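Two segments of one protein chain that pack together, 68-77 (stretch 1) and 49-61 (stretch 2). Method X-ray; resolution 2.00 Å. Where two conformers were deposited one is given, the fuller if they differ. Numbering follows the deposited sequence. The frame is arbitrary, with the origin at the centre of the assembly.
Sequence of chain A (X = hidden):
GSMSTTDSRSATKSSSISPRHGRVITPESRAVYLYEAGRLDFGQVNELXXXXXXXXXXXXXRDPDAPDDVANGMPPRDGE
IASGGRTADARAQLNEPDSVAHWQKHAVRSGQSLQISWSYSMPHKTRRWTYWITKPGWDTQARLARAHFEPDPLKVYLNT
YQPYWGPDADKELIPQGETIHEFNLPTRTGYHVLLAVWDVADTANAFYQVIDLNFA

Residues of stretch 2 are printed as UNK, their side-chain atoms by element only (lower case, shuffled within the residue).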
# COMPACT_ATOMS: atom_id res chain seq x y z
N ASP A 68 3.09 -4.43 -21.70
CA ASP A 68 3.90 -5.65 -21.59
C ASP A 68 4.10 -6.12 -20.13
O ASP A 68 4.65 -7.21 -19.90
CB ASP A 68 5.24 -5.48 -22.30
CG ASP A 68 5.12 -5.53 -23.83
OD1 ASP A 68 4.33 -6.34 -24.36
OD2 ASP A 68 5.81 -4.76 -24.52
N ASP A 69 3.63 -5.34 -19.16
CA ASP A 69 3.77 -5.71 -17.76
C ASP A 69 3.00 -7.00 -17.49
O ASP A 69 2.02 -7.31 -18.17
CB ASP A 69 3.31 -4.60 -16.81
CG ASP A 69 4.40 -3.59 -16.50
OD1 ASP A 69 5.44 -3.56 -17.22
OD2 ASP A 69 4.19 -2.77 -15.56
N VAL A 70 3.47 -7.77 -16.51
CA VAL A 70 2.85 -9.03 -16.16
C VAL A 70 1.48 -8.73 -15.60
O VAL A 70 1.31 -7.78 -14.81
CB VAL A 70 3.69 -9.82 -15.13
CG1 VAL A 70 2.89 -10.97 -14.54
CG2 VAL A 70 5.01 -10.26 -15.76
N ALA A 71 0.49 -9.50 -16.05
CA ALA A 71 -0.91 -9.32 -15.62
C ALA A 71 -1.09 -9.57 -14.11
O ALA A 71 -0.32 -10.32 -13.50
CB ALA A 71 -1.83 -10.25 -16.41
N ASN A 72 -2.09 -8.93 -13.52
CA ASN A 72 -2.26 -9.03 -12.06
C ASN A 72 -2.74 -10.40 -11.62
O ASN A 72 -3.43 -11.10 -12.36
CB ASN A 72 -3.15 -7.93 -11.48
CG ASN A 72 -4.62 -8.08 -11.83
OD1 ASN A 72 -4.98 -8.63 -12.88
ND2 ASN A 72 -5.48 -7.55 -10.96
N GLY A 73 -2.34 -10.77 -10.42
CA GLY A 73 -3.02 -11.86 -9.70
C GLY A 73 -4.26 -11.31 -9.03
O GLY A 73 -4.61 -10.13 -9.21
N MET A 74 -4.93 -12.14 -8.25
CA MET A 74 -6.17 -11.70 -7.57
C MET A 74 -5.87 -10.66 -6.50
O MET A 74 -5.08 -10.92 -5.60
CB MET A 74 -6.89 -12.88 -6.94
CG MET A 74 -8.26 -12.54 -6.33
SD MET A 74 -9.49 -11.92 -7.52
CE MET A 74 -10.04 -13.43 -8.28
N PRO A 75 -6.44 -9.45 -6.63
CA PRO A 75 -6.16 -8.48 -5.57
C PRO A 75 -6.78 -8.89 -4.22
O PRO A 75 -7.64 -9.76 -4.18
CB PRO A 75 -6.78 -7.18 -6.11
CG PRO A 75 -6.87 -7.38 -7.58
CD PRO A 75 -7.20 -8.84 -7.74
N PRO A 76 -6.33 -8.30 -3.12
CA PRO A 76 -6.88 -8.68 -1.82
C PRO A 76 -8.38 -8.42 -1.73
O PRO A 76 -8.84 -7.36 -2.15
CB PRO A 76 -6.13 -7.78 -0.84
CG PRO A 76 -4.88 -7.39 -1.57
CD PRO A 76 -5.29 -7.27 -3.00
N ARG A 77 -9.13 -9.39 -1.23
CA ARG A 77 -10.56 -9.19 -1.05
C ARG A 77 -10.86 -8.16 0.04
O ARG A 77 -9.98 -7.81 0.86
CB ARG A 77 -11.30 -10.51 -0.81
CG ARG A 77 -11.04 -11.26 0.49
CD ARG A 77 -11.93 -12.50 0.48
NE ARG A 77 -11.90 -13.32 1.69
CZ ARG A 77 -12.65 -13.10 2.76
NH1 ARG A 77 -13.46 -12.05 2.80
NH2 ARG A 77 -12.57 -13.89 3.81
N UNK A 49 2.00 -8.93 0.41
CA UNK A 49 2.08 -9.03 -1.04
C UNK A 49 0.86 -9.79 -1.58
O UNK A 49 0.57 -10.92 -1.18
o UNK A 49 5.67 -11.05 -2.35
c UNK A 49 3.71 -9.73 -2.86
c UNK A 49 4.93 -10.56 -3.23
c UNK A 49 3.38 -9.75 -1.39
o UNK A 49 5.16 -10.72 -4.44
N UNK A 50 0.10 -9.12 -2.42
CA UNK A 50 -1.01 -9.78 -3.10
C UNK A 50 -1.15 -9.19 -4.47
O UNK A 50 -0.34 -8.36 -4.89
N UNK A 51 -2.21 -9.59 -5.17
CA UNK A 51 -2.43 -9.16 -6.54
C UNK A 51 -2.49 -7.66 -6.63
O UNK A 51 -3.10 -7.01 -5.78
N UNK A 52 -1.86 -7.11 -7.67
CA UNK A 52 -1.89 -5.66 -7.93
C UNK A 52 -3.19 -5.20 -8.61
O UNK A 52 -4.03 -6.00 -9.00
c UNK A 52 0.95 -6.38 -12.09
c UNK A 52 -0.64 -5.24 -8.77
c UNK A 52 0.77 -5.58 -10.82
c UNK A 52 -0.57 -5.87 -10.15
n UNK A 52 2.22 -6.05 -12.80
N UNK A 53 -3.33 -3.89 -8.75
CA UNK A 53 -4.46 -3.23 -9.42
C UNK A 53 -5.73 -3.12 -8.56
O UNK A 53 -6.84 -3.00 -9.09
c UNK A 53 -4.79 -3.82 -10.80
c UNK A 53 -1.44 -3.30 -12.51
c UNK A 53 -2.69 -4.91 -13.74
c UNK A 53 -2.49 -3.19 -11.60
c UNK A 53 -3.63 -3.94 -11.74
c UNK A 53 -1.54 -4.16 -13.57
c UNK A 53 -3.71 -4.80 -12.82
N UNK A 54 -5.56 -3.14 -7.24
CA UNK A 54 -6.58 -2.56 -6.36
C UNK A 54 -7.06 -1.23 -6.96
O UNK A 54 -6.23 -0.42 -7.39
c UNK A 54 -8.60 -1.96 -2.30
c UNK A 54 -8.68 -0.60 -2.19
c UNK A 54 -7.01 -0.35 -3.88
c UNK A 54 -7.72 -2.51 -3.20
c UNK A 54 -5.99 -2.35 -4.97
c UNK A 54 -7.90 0.21 -2.98
c UNK A 54 -6.93 -1.72 -4.00
N UNK A 55 -8.39 -0.97 -6.99
CA UNK A 55 -9.47 -1.71 -6.35
C UNK A 55 -10.14 -2.77 -7.22
O UNK A 55 -11.27 -3.17 -6.93
c UNK A 55 -8.87 0.33 -7.50
c UNK A 55 -10.46 -0.60 -6.01
c UNK A 55 -10.35 0.34 -7.16
N UNK A 56 -9.46 -3.27 -8.26
CA UNK A 56 -10.06 -4.32 -9.08
C UNK A 56 -10.29 -5.55 -8.19
O UNK A 56 -9.65 -5.69 -7.12
c UNK A 56 -9.16 -4.65 -10.28
N UNK A 57 -11.24 -6.40 -8.58
CA UNK A 57 -11.53 -7.63 -7.83
C UNK A 57 -11.30 -8.91 -8.66
O UNK A 57 -11.89 -9.97 -8.35
c UNK A 57 -13.31 -6.50 -6.41
c UNK A 57 -13.00 -7.65 -7.39
o UNK A 57 -13.81 -7.51 -8.56
N UNK A 58 -10.51 -8.81 -9.73
CA UNK A 58 -10.34 -9.92 -10.67
C UNK A 58 -8.86 -9.99 -11.06
O UNK A 58 -8.17 -8.97 -11.04
c UNK A 58 -11.48 -8.04 -13.90
n UNK A 58 -11.31 -8.38 -15.18
o UNK A 58 -12.35 -7.22 -13.53
c UNK A 58 -11.18 -9.69 -11.94
c UNK A 58 -10.53 -8.67 -12.89
N UNK A 59 -8.39 -11.17 -11.43
CA UNK A 59 -7.02 -11.33 -11.93
C UNK A 59 -6.97 -11.29 -13.45
O UNK A 59 -8.00 -11.33 -14.12
o UNK A 59 -7.28 -13.72 -11.92
c UNK A 59 -6.44 -12.67 -11.47
N UNK A 60 -5.75 -11.23 -13.99
CA UNK A 60 -5.52 -11.36 -15.42
C UNK A 60 -5.67 -10.07 -16.21
O UNK A 60 -5.53 -10.08 -17.44
N UNK A 61 -5.92 -8.96 -15.52
CA UNK A 61 -5.95 -7.63 -16.14
C UNK A 61 -4.55 -7.23 -16.57
O UNK A 61 -3.58 -7.48 -15.85
c UNK A 61 -8.73 -6.35 -16.24
c UNK A 61 -8.43 -5.81 -13.78
c UNK A 61 -6.50 -6.58 -15.16
c UNK A 61 -8.00 -6.70 -14.94
O HOH W 1 2.12 -3.51 -13.60

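Position 49 carries three carbons in an unbranched run, the third bearing two oxygens: Glu-49. It makes no contact with stretch 1.

Position 50 has no side-chain atoms and is Gly-50. A CB built here would lie 3.5 Å from Pro-76 CG, a tight fit.

Position 51 also lacks side-chain atoms, hence Gly-51. An ideal CB would clash, 2.3 Å from Gly-73 O and 2.3 Å from Met-74 O. The bare CA sits 3.6 Å from Gly-73 O in a CA-H...O contact, and Gly-51 N gives Met-74 O a weak hydrogen bond (3.2 Å, 128°).

At 52, four carbons run in a row to a nitrogen, which identifies Lys-52. The chain starts away from stretch 1, but its end returns: NZ donates to Val-70 O at 2.8 Å and, through water 1, reaches Asp-69 OD2.

Position 53 shows one carbon and a six-carbon ring, so Phe-53; its CD2 lies 3.5 Å from Asn-72 CB.

Position 54 repeats that composition and is Phe-54, whose CB comes no nearer than 5.0 Å to Pro-75 CB.

At 55, three carbons close onto the backbone N: Pro-55, preceded by a cis peptide bond and out of contact.

A single carbon at 56 gives Ala-56, whose CB is 4.5 Å from Pro-75 CG.

Position 57 has a CB bearing one oxygen and one carbon, Thr-57; its backbone O is 3.2 Å from Met-74 SD.

At 58, three carbons end in one oxygen and one nitrogen, an amide: Gln-58. Its backbone O accepts from Asn-72 ND2 (3.0 Å, 141°).

One carbon and one oxygen at 59 make Ser-59, with CB 3.5 Å from Gly-73 C.

Position 60 is bare, Gly-60, and its phi of 85° favours glycine. Its N donates to Asn-72 O (2.8 Å, 171°).

Four carbons forked at the second identify Leu-61, whose CB lies 3.4 Å from Asn-72 OD1.

The contact centres on Asn-72, which buries 117 Å² against stretch 2. Its ND2 bridges two carbonyls, adding Lys-52 O (2.9 Å, 158°) to Gln-58 O, while its OD1 accepts from Leu-61 N at 2.8 Å. The side chain of Asn-72 thus ties positions 52, 58 and 61 together, and its backbone N adds a second link, donating to Leu-61 O at 3.1 Å. Pro-75 packs beside it, CG 3.3 Å from Ala-56 O, and the absence of a side chain at Gly-51, where a CB would clash, lets the backbones approach, with Pro-75 CA and Gly-51 CA 3.9 Å apart.

Stretch 2 49-61: EGGKFFPATQSGL
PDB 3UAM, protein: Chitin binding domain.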